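Local coordinates for putative glutathione-regulated potassium-efflux system protein KefB (Vibrio parahaemolyticus RIMD 2210633, PDB 3C85) that probably acts as a monovalent cation:proton antiporter of the CPA2 family, the part described here being its soluble, nucleotide-binding TrkA-N domain, at residues Q33-P37 with F96-L101; Q41-M47 with I65-E70; Q134-E140 with V153-I159. All coordinates share one frame; numbering follows the deposited sequence.

Contact 1. Residues Q33-P37 with F96-L101; sequences QLINP and FWERIL
R99 reaches across to the backbone of Q33, where its NE donates to the carbonyl oxygen O at 2.8 Å. The bond is nearly straight, with 169° at the hydrogen. The oxygen lies in the guanidinium plane and the donor in the carbonyl plane, so the carbonyl is met by the guanidinium edge; R99 NH2 adds only a weak second bond to the same Q33 O. Both guanidinium faces are covered as well. I35 CD1 stands over the centre of one face, 3.7 Å from R99 CZ, while Q33 NE2 lies over the opposite face nearer its rim, its amide plane turned 71° from the guanidinium. A bend in the R99 chain at chi3 (65°) sets the group between these two neighbours. The same I35 CD1 also meets the F96 ring obliquely, 3.5 Å from CE1, so this one methyl touches both the guanidinium and the aromatic ring.

Backbone evidence agrees: I35 N donates to R99 O at 2.7 Å, from well above the carbonyl plane, and I35 forms a single beta bridge with I100 at a CA-CA distance of 4.7 Å. The segment leading into the first strand of this Rossmann-type domain, 42-45, is thereby pinned beside the turn that follows helix 94-98. Alongside the bridge, I35 CB rests 4.0 Å from I100 CG1, and P37 CD is 4.3 Å from L101 CB.

Behind this first shell, R99 N and I100 N bond back to F96 O and W97 O, which holds the turn that presents R99 O. P37 packs on L67. W97, facing away from residues 33-37, bonds through NE1 to the backbone O of A91, an AMP-binding residue.

Contact 2. Residues Q41-M47 with I65-E70; sequences QVLILGM and ISLGIE
I65 O is gripped by two consecutive amides, Q41 N at 2.8 Å and V42 N at 3.0 Å, which arrive from opposite faces of its carbonyl plane. From there the strands run parallel, 21° apart, with V42 through L45 paired to S66 through I69; I44 N to L67 O is the straightest of the cross-strand bonds, 172° at the hydrogen. At the far end a side chain takes over: M47 N donates to E70 OE1 at 2.7 Å, nearly along the C-O axis. A bend at E70 chi2 (51°) curls the carboxylate back to that amide, and OE2 forms a salt bridge with R72; both are AMP-binding residues, though no AMP is bound to this chain. On one face L45 and I69 lie side by side, L45 CD2 to I69 CG1 3.6 Å, and L43 CD1 approaches the same I69 CG1 at 3.8 Å. On the other, M47 CG rests 3.8 Å from CA of G68, which has no side chain. Helix 49-62, the crossover helix of this beta-alpha-beta unit, covers the M47 face and helix 94-98 the L45 face, while strands 108-111 and 86-88 flank the pair and F179 of the second subunit packs on Q41, V42 and I65.

Contact 3. Residues Q134-E140 with V153-I159; sequences QIAAIAE and VDAAFNI
I138 and I159 meet at about a right angle at the close end of the contact, where strand 155-158 gives way to helix 159-175, with I138 CG1 3.6 Å from I159 CG1. I138 has CG1 anti to its own backbone N (chi1 -161°), a turn that carries the branch toward the helix start; I50 of helix 49-62 touches both isoleucines. The backbone is bonded here too, I159 N donating to A139 O at 2.8 Å.

At the other end D154 supplies both partners of one residue. Its OD2 takes I135 N at 2.8 Å on the anti lone pair, and D154 N returns a bond of 2.8 Å to I135 O, whereas A155 N to the same oxygen is long and weak.

Between these ends the small side chains touch lightly: A136 CB stands 4.3 Å from A155 CB, and A137 CB 4.2 Å from V153 CG1. Cohesion there comes from backbone hydrogen bonds between the parallel strands, such as F157 N to A137 O at 2.9 Å. I138 and the alanines A136, A137, A139 and A155 are buried, in contrast to partly exposed Q134, D154 and E140; I159 and A156 are partly exposed as well. E140 sends its carboxylate to Y160 OH, and the backbone O of E140 accepts a weak bond from N158 ND2. The buried F157 ring stacks on H170 of the second subunit.

N158 holds the N-cap position of helix 159-175, OD1 accepting S161 N while ND2 leans toward E140. The two strands, with helix 142-151 between them, make a beta-alpha-beta crossover, and they close one edge of the parallel Rossmann-type sheet, where strand 155-158 is the outermost in this chain.

Contact 2 lies along the chain inside the loop closed by contact 1, and the two touch: F96 CZ packs 3.5 Å from I69 CG2. Their centres are about 13 Å apart. Contact 3 follows in series and joins contact 2 through the same sheet, centres about 15 Å and nearest atoms about 7 Å apart, with strand 108-111 between them; its centre is about 24 Å from that of contact 1. The AMP site, empty in this chain, draws most directly on contact 2 through E70, while the side chain of F96 in contact 1 comes within about 5 Å of those of D90 and A91. In contact 3 the side chain of E140 lies about 8 Å from that of H115.

Contact 1. Residues Q33-P37 with F96-L101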
loop_
_atom_site.group_PDB
_atom_site.type_symbol
_atom_site.label_atom_id
_atom_site.label_comp_id
_atom_site.label_asym_id
_atom_site.label_seq_id
_atom_site.Cartn_x
_atom_site.Cartn_y
_atom_site.Cartn_z
ATOM N N GLN A 33 -30.757 -19.410 -1.226
ATOM C CA GLN A 33 -29.317 -19.072 -1.142
ATOM C C GLN A 33 -29.180 -17.606 -0.800
ATOM O O GLN A 33 -28.334 -16.898 -1.341
ATOM C CB GLN A 33 -28.619 -19.382 -2.454
ATOM C CG GLN A 33 -29.449 -19.091 -3.685
ATOM C CD GLN A 33 -28.838 -19.718 -4.929
ATOM O OE1 GLN A 33 -29.535 -20.353 -5.733
ATOM N NE2 GLN A 33 -27.526 -19.553 -5.089
ATOM N N LEU A 34 -30.032 -17.147 0.102
ATOM C CA LEU A 34 -29.977 -15.762 0.514
ATOM C C LEU A 34 -28.710 -15.549 1.322
ATOM O O LEU A 34 -28.206 -16.489 1.941
ATOM C CB LEU A 34 -31.236 -15.379 1.292
ATOM C CG LEU A 34 -32.500 -15.326 0.429
ATOM C CD1 LEU A 34 -33.731 -14.985 1.264
ATOM C CD2 LEU A 34 -32.326 -14.335 -0.744
ATOM N N ILE A 35 -28.181 -14.331 1.279
ATOM C CA ILE A 35 -27.004 -13.952 2.048
ATOM C C ILE A 35 -27.400 -12.963 3.115
ATOM O O ILE A 35 -27.806 -11.832 2.821
ATOM C CB ILE A 35 -25.885 -13.355 1.168
ATOM C CG1 ILE A 35 -25.391 -14.407 0.180
ATOM C CG2 ILE A 35 -24.721 -12.817 2.058
ATOM C CD1 ILE A 35 -24.611 -13.833 -1.016
ATOM N N ASN A 36 -27.274 -13.420 4.356
ATOM C CA ASN A 36 -27.464 -12.609 5.523
ATOM C C ASN A 36 -26.101 -12.146 6.079
ATOM O O ASN A 36 -25.342 -12.972 6.584
ATOM C CB ASN A 36 -28.256 -13.433 6.545
ATOM C CG ASN A 36 -28.602 -12.650 7.800
ATOM O OD1 ASN A 36 -28.192 -11.514 7.986
ATOM N ND2 ASN A 36 -29.386 -13.261 8.654
ATOM N N PRO A 37 -25.778 -10.828 5.970
ATOM C CA PRO A 37 -24.451 -10.354 6.366
ATOM C C PRO A 37 -24.364 -10.217 7.883
ATOM O O PRO A 37 -23.326 -9.867 8.403
ATOM C CB PRO A 37 -24.352 -8.983 5.700
ATOM C CG PRO A 37 -25.801 -8.519 5.610
ATOM C CD PRO A 37 -26.648 -9.736 5.483
ATOM N N PHE A 96 -25.971 -11.772 -7.750
ATOM C CA PHE A 96 -25.312 -11.848 -6.443
ATOM C C PHE A 96 -25.986 -10.875 -5.490
ATOM O O PHE A 96 -26.382 -11.255 -4.409
ATOM C CB PHE A 96 -23.825 -11.520 -6.524
ATOM C CG PHE A 96 -23.180 -11.357 -5.180
ATOM C CD1 PHE A 96 -22.882 -12.471 -4.413
ATOM C CD2 PHE A 96 -22.916 -10.091 -4.658
ATOM C CE1 PHE A 96 -22.275 -12.342 -3.156
ATOM C CE2 PHE A 96 -22.323 -9.955 -3.400
ATOM C CZ PHE A 96 -22.022 -11.099 -2.640
ATOM N N TRP A 97 -26.135 -9.621 -5.915
ATOM C CA TRP A 97 -26.719 -8.588 -5.072
ATOM C C TRP A 97 -28.181 -8.841 -4.698
ATOM O O TRP A 97 -28.651 -8.392 -3.638
ATOM C CB TRP A 97 -26.516 -7.225 -5.721
ATOM C CG TRP A 97 -25.070 -6.797 -5.630
ATOM C CD1 TRP A 97 -24.103 -6.925 -6.584
ATOM C CD2 TRP A 97 -24.434 -6.236 -4.478
ATOM N NE1 TRP A 97 -22.886 -6.434 -6.102
ATOM C CE2 TRP A 97 -23.065 -6.022 -4.808
ATOM C CE3 TRP A 97 -24.887 -5.892 -3.194
ATOM C CZ2 TRP A 97 -22.149 -5.471 -3.909
ATOM C CZ3 TRP A 97 -23.971 -5.345 -2.294
ATOM C CH2 TRP A 97 -22.619 -5.142 -2.660
ATOM N N GLU A 98 -28.863 -9.597 -5.527
ATOM C CA GLU A 98 -30.253 -9.914 -5.279
ATOM C C GLU A 98 -30.384 -10.890 -4.122
ATOM O O GLU A 98 -31.404 -10.954 -3.505
ATOM C CB GLU A 98 -30.926 -10.450 -6.538
ATOM C CG GLU A 98 -31.682 -9.399 -7.324
ATOM C CD GLU A 98 -33.038 -9.119 -6.734
ATOM O OE1 GLU A 98 -33.827 -10.058 -6.624
ATOM O OE2 GLU A 98 -33.315 -7.967 -6.358
ATOM N N ARG A 99 -29.321 -11.613 -3.835
ATOM C CA ARG A 99 -29.299 -12.574 -2.742
ATOM C C ARG A 99 -29.154 -11.906 -1.379
ATOM O O ARG A 99 -29.433 -12.527 -0.369
ATOM C CB ARG A 99 -28.180 -13.593 -2.949
ATOM C CG ARG A 99 -28.360 -14.523 -4.166
ATOM C CD ARG A 99 -27.062 -15.234 -4.494
ATOM N NE ARG A 99 -26.655 -16.154 -3.425
ATOM C CZ ARG A 99 -25.427 -16.657 -3.272
ATOM N NH1 ARG A 99 -24.468 -16.341 -4.125
ATOM N NH2 ARG A 99 -25.161 -17.481 -2.260
ATOM N N ILE A 100 -28.727 -10.648 -1.348
ATOM C CA ILE A 100 -28.314 -10.003 -0.091
ATOM C C ILE A 100 -29.460 -9.310 0.653
ATOM O O ILE A 100 -30.134 -8.431 0.114
ATOM C CB ILE A 100 -27.089 -9.060 -0.280
ATOM C CG1 ILE A 100 -25.872 -9.872 -0.745
ATOM C CG2 ILE A 100 -26.767 -8.329 1.017
ATOM C CD1 ILE A 100 -24.649 -9.049 -1.079
ATOM N N LEU A 101 -29.631 -9.683 1.899
ATOM C CA LEU A 101 -30.659 -9.138 2.754
ATOM C C LEU A 101 -30.522 -7.657 3.024
ATOM O O LEU A 101 -29.496 -7.209 3.468
ATOM C CB LEU A 101 -30.659 -9.866 4.081
ATOM C CG LEU A 101 -31.017 -11.348 4.117
ATOM C CD1 LEU A 101 -30.333 -12.109 3.030
ATOM C CD2 LEU A 101 -30.871 -12.017 5.435
#

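Contact 2. Residues Q41-M47 with I65-E70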
loop_
_atom_site.group_PDB
_atom_site.type_symbol
_atom_site.label_atom_id
_atom_site.label_comp_id
_atom_site.label_asym_id
_atom_site.label_seq_id
_atom_site.Cartn_x
_atom_site.Cartn_y
_atom_site.Cartn_z
ATOM N N GLN A 41 -20.355 -4.766 9.714
ATOM C CA GLN A 41 -20.476 -3.334 9.544
ATOM C C GLN A 41 -19.665 -2.869 8.333
ATOM O O GLN A 41 -19.865 -1.752 7.840
ATOM C CB GLN A 41 -19.982 -2.638 10.787
ATOM C CG GLN A 41 -20.876 -2.873 12.013
ATOM C CD GLN A 41 -20.363 -2.167 13.231
ATOM O OE1 GLN A 41 -19.711 -2.766 14.103
ATOM N NE2 GLN A 41 -20.660 -0.902 13.323
ATOM N N VAL A 42 -18.751 -3.727 7.856
ATOM C CA VAL A 42 -17.896 -3.423 6.690
ATOM C C VAL A 42 -18.082 -4.568 5.702
ATOM O O VAL A 42 -18.026 -5.717 6.104
ATOM C CB VAL A 42 -16.375 -3.303 7.069
ATOM C CG1 VAL A 42 -15.526 -2.928 5.844
ATOM C CG2 VAL A 42 -16.166 -2.247 8.169
ATOM N N LEU A 43 -18.358 -4.249 4.441
ATOM C CA LEU A 43 -18.351 -5.237 3.374
ATOM C C LEU A 43 -17.069 -4.997 2.586
ATOM O O LEU A 43 -16.819 -3.862 2.156
ATOM C CB LEU A 43 -19.544 -5.011 2.474
ATOM C CG LEU A 43 -20.109 -6.047 1.548
ATOM C CD1 LEU A 43 -20.341 -7.420 2.221
ATOM C CD2 LEU A 43 -21.464 -5.463 1.115
ATOM N N ILE A 44 -16.231 -6.022 2.430
ATOM C CA ILE A 44 -14.973 -5.844 1.657
ATOM C C ILE A 44 -15.112 -6.621 0.351
ATOM O O ILE A 44 -15.182 -7.820 0.336
ATOM C CB ILE A 44 -13.731 -6.293 2.440
ATOM C CG1 ILE A 44 -13.682 -5.516 3.783
ATOM C CG2 ILE A 44 -12.444 -6.085 1.596
ATOM C CD1 ILE A 44 -12.530 -5.934 4.658
ATOM N N LEU A 45 -15.217 -5.925 -0.755
ATOM C CA LEU A 45 -15.455 -6.621 -2.006
ATOM C C LEU A 45 -14.101 -6.920 -2.661
ATOM O O LEU A 45 -13.454 -6.007 -3.210
ATOM C CB LEU A 45 -16.305 -5.734 -2.910
ATOM C CG LEU A 45 -17.693 -5.342 -2.337
ATOM C CD1 LEU A 45 -18.421 -4.436 -3.332
ATOM C CD2 LEU A 45 -18.505 -6.608 -2.082
ATOM N N GLY A 46 -13.678 -8.180 -2.628
ATOM C CA GLY A 46 -12.385 -8.554 -3.238
ATOM C C GLY A 46 -11.542 -8.888 -2.042
ATOM O O GLY A 46 -11.333 -8.023 -1.194
HETATM N N MSE A 47 -11.086 -10.140 -1.949
HETATM C CA MSE A 47 -10.196 -10.547 -0.855
HETATM C C MSE A 47 -8.886 -11.121 -1.384
HETATM O O MSE A 47 -8.398 -12.170 -0.907
HETATM C CB MSE A 47 -10.908 -11.546 0.097
HETATM C CG MSE A 47 -11.985 -10.918 0.889
HETATM SE SE MSE A 47 -11.388 -9.675 2.254
HETATM C CE MSE A 47 -10.367 -10.920 3.375
ATOM N N ILE A 65 -15.640 -7.221 12.443
ATOM C CA ILE A 65 -16.679 -6.314 11.944
ATOM C C ILE A 65 -16.882 -6.397 10.443
ATOM O O ILE A 65 -17.759 -5.682 9.888
ATOM C CB ILE A 65 -16.354 -4.860 12.299
ATOM C CG1 ILE A 65 -14.988 -4.435 11.739
ATOM C CG2 ILE A 65 -16.384 -4.686 13.802
ATOM C CD1 ILE A 65 -14.824 -2.881 11.630
ATOM N N SER A 66 -16.075 -7.243 9.789
ATOM C CA SER A 66 -16.076 -7.276 8.323
ATOM C C SER A 66 -16.594 -8.571 7.724
ATOM O O SER A 66 -16.454 -9.629 8.331
ATOM C CB SER A 66 -14.661 -7.037 7.762
ATOM O OG SER A 66 -14.086 -5.812 8.199
ATOM N N LEU A 67 -17.141 -8.461 6.507
ATOM C CA LEU A 67 -17.515 -9.599 5.664
ATOM C C LEU A 67 -16.837 -9.407 4.297
ATOM O O LEU A 67 -17.066 -8.413 3.625
ATOM C CB LEU A 67 -19.037 -9.659 5.486
ATOM C CG LEU A 67 -19.519 -10.748 4.518
ATOM C CD1 LEU A 67 -19.157 -12.177 5.035
ATOM C CD2 LEU A 67 -21.063 -10.626 4.283
ATOM N N GLY A 68 -16.004 -10.370 3.900
ATOM C CA GLY A 68 -15.299 -10.313 2.624
ATOM C C GLY A 68 -16.112 -11.069 1.599
ATOM O O GLY A 68 -16.735 -12.067 1.927
ATOM N N ILE A 69 -16.142 -10.546 0.373
ATOM C CA ILE A 69 -16.784 -11.191 -0.773
ATOM C C ILE A 69 -15.670 -11.460 -1.785
ATOM O O ILE A 69 -14.891 -10.550 -2.117
ATOM C CB ILE A 69 -17.885 -10.269 -1.417
ATOM C CG1 ILE A 69 -18.864 -9.735 -0.347
ATOM C CG2 ILE A 69 -18.527 -10.956 -2.655
ATOM C CD1 ILE A 69 -19.562 -10.767 0.514
ATOM N N GLU A 70 -15.571 -12.705 -2.251
ATOM C CA GLU A 70 -14.445 -13.145 -3.072
ATOM C C GLU A 70 -14.911 -14.088 -4.204
ATOM O O GLU A 70 -15.615 -15.070 -3.951
ATOM C CB GLU A 70 -13.433 -13.828 -2.137
ATOM C CG GLU A 70 -12.233 -14.500 -2.834
ATOM C CD GLU A 70 -11.530 -13.590 -3.800
ATOM O OE1 GLU A 70 -11.111 -12.495 -3.365
ATOM O OE2 GLU A 70 -11.405 -13.953 -4.997
#

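Contact 3. Residues Q134-E140 with V153-I159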
loop_
_atom_site.group_PDB
_atom_site.type_symbol
_atom_site.label_atom_id
_atom_site.label_comp_id
_atom_site.label_asym_id
_atom_site.label_seq_id
_atom_site.Cartn_x
_atom_site.Cartn_y
_atom_site.Cartn_z
ATOM N N GLN A 134 -21.172 4.586 3.607
ATOM C CA GLN A 134 -20.024 5.160 2.948
ATOM C C GLN A 134 -19.331 4.112 2.092
ATOM O O GLN A 134 -19.502 2.955 2.286
ATOM C CB GLN A 134 -19.091 5.776 3.976
ATOM C CG GLN A 134 -19.749 6.822 4.862
ATOM C CD GLN A 134 -18.808 7.539 5.746
ATOM O OE1 GLN A 134 -18.472 8.662 5.489
ATOM N NE2 GLN A 134 -18.384 6.911 6.781
ATOM N N ILE A 135 -18.584 4.556 1.122
ATOM C CA ILE A 135 -17.869 3.674 0.246
ATOM C C ILE A 135 -16.476 4.245 0.035
ATOM O O ILE A 135 -16.331 5.407 -0.189
ATOM C CB ILE A 135 -18.537 3.588 -1.077
ATOM C CG1 ILE A 135 -19.980 3.142 -0.947
ATOM C CG2 ILE A 135 -17.806 2.731 -1.964
ATOM C CD1 ILE A 135 -20.775 3.326 -2.190
ATOM N N ALA A 136 -15.479 3.392 0.130
ATOM C CA ALA A 136 -14.120 3.724 -0.212
ATOM C C ALA A 136 -13.540 2.774 -1.236
ATOM O O ALA A 136 -13.910 1.666 -1.329
ATOM C CB ALA A 136 -13.285 3.810 0.945
ATOM N N ALA A 137 -12.633 3.291 -2.026
ATOM C CA ALA A 137 -12.078 2.583 -3.179
ATOM C C ALA A 137 -10.575 2.785 -3.278
ATOM O O ALA A 137 -10.003 3.744 -2.712
ATOM C CB ALA A 137 -12.758 3.036 -4.428
ATOM N N ILE A 138 -9.918 1.886 -3.988
ATOM C CA ILE A 138 -8.493 1.958 -4.161
ATOM C C ILE A 138 -8.229 1.634 -5.598
ATOM O O ILE A 138 -8.864 0.812 -6.144
ATOM C CB ILE A 138 -7.759 1.000 -3.212
ATOM C CG1 ILE A 138 -6.297 1.362 -3.031
ATOM C CG2 ILE A 138 -7.964 -0.419 -3.594
ATOM C CD1 ILE A 138 -5.695 0.735 -1.872
ATOM N N ALA A 139 -7.302 2.346 -6.206
ATOM C CA ALA A 139 -6.970 2.140 -7.584
ATOM C C ALA A 139 -5.518 2.515 -7.927
ATOM O O ALA A 139 -4.790 2.927 -7.102
ATOM C CB ALA A 139 -7.919 2.871 -8.452
ATOM N N GLU A 140 -5.163 2.352 -9.180
ATOM C CA GLU A 140 -3.800 2.527 -9.633
ATOM C C GLU A 140 -3.342 3.933 -10.009
ATOM O O GLU A 140 -2.218 4.278 -9.836
ATOM C CB GLU A 140 -3.533 1.606 -10.799
ATOM C CG GLU A 140 -3.446 0.209 -10.441
ATOM C CD GLU A 140 -2.804 -0.581 -11.517
ATOM O OE1 GLU A 140 -3.426 -0.805 -12.535
ATOM O OE2 GLU A 140 -1.642 -0.914 -11.363
ATOM N N VAL A 153 -18.073 7.494 -4.842
ATOM C CA VAL A 153 -17.429 6.947 -3.621
ATOM C C VAL A 153 -17.079 8.121 -2.709
ATOM O O VAL A 153 -16.907 9.250 -3.203
ATOM C CB VAL A 153 -16.165 6.037 -3.880
ATOM C CG1 VAL A 153 -16.441 4.901 -4.923
ATOM C CG2 VAL A 153 -14.949 6.838 -4.228
ATOM N N ASP A 154 -16.969 7.876 -1.406
ATOM C CA ASP A 154 -16.631 8.927 -0.430
ATOM C C ASP A 154 -15.125 9.224 -0.282
ATOM O O ASP A 154 -14.712 10.372 0.025
ATOM C CB ASP A 154 -17.243 8.578 0.917
ATOM C CG ASP A 154 -18.774 8.394 0.839
ATOM O OD1 ASP A 154 -19.490 9.393 0.844
ATOM O OD2 ASP A 154 -19.271 7.259 0.746
ATOM N N ALA A 155 -14.294 8.207 -0.483
ATOM C CA ALA A 155 -12.848 8.358 -0.366
ATOM C C ALA A 155 -12.164 7.444 -1.359
ATOM O O ALA A 155 -12.613 6.345 -1.557
ATOM C CB ALA A 155 -12.379 8.012 1.047
ATOM N N ALA A 156 -11.071 7.897 -1.978
ATOM C CA ALA A 156 -10.394 7.079 -2.976
ATOM C C ALA A 156 -8.883 7.189 -2.775
ATOM O O ALA A 156 -8.372 8.302 -2.697
ATOM C CB ALA A 156 -10.790 7.577 -4.372
ATOM N N PHE A 157 -8.171 6.050 -2.725
ATOM C CA PHE A 157 -6.759 6.055 -2.370
ATOM C C PHE A 157 -5.991 5.312 -3.409
ATOM O O PHE A 157 -6.532 4.468 -4.120
ATOM C CB PHE A 157 -6.580 5.428 -0.988
ATOM C CG PHE A 157 -7.179 6.271 0.102
ATOM C CD1 PHE A 157 -6.596 7.519 0.433
ATOM C CD2 PHE A 157 -8.333 5.859 0.754
ATOM C CE1 PHE A 157 -7.146 8.316 1.406
ATOM C CE2 PHE A 157 -8.900 6.663 1.755
ATOM C CZ PHE A 157 -8.294 7.887 2.076
ATOM N N ASN A 158 -4.735 5.636 -3.544
ATOM C CA ASN A 158 -3.937 5.005 -4.594
ATOM C C ASN A 158 -3.219 3.776 -4.039
ATOM O O ASN A 158 -2.580 3.876 -2.976
ATOM C CB ASN A 158 -2.891 6.023 -5.092
ATOM C CG ASN A 158 -2.087 5.486 -6.233
ATOM O OD1 ASN A 158 -1.198 4.640 -6.031
ATOM N ND2 ASN A 158 -2.379 5.970 -7.454
ATOM N N ILE A 159 -3.324 2.631 -4.730
ATOM C CA ILE A 159 -2.727 1.362 -4.238
ATOM C C ILE A 159 -1.236 1.546 -3.874
ATOM O O ILE A 159 -0.771 1.111 -2.805
ATOM C CB ILE A 159 -2.819 0.276 -5.324
ATOM C CG1 ILE A 159 -4.270 -0.143 -5.591
ATOM C CG2 ILE A 159 -1.933 -0.976 -4.984
ATOM C CD1 ILE A 159 -4.393 -1.003 -6.834
#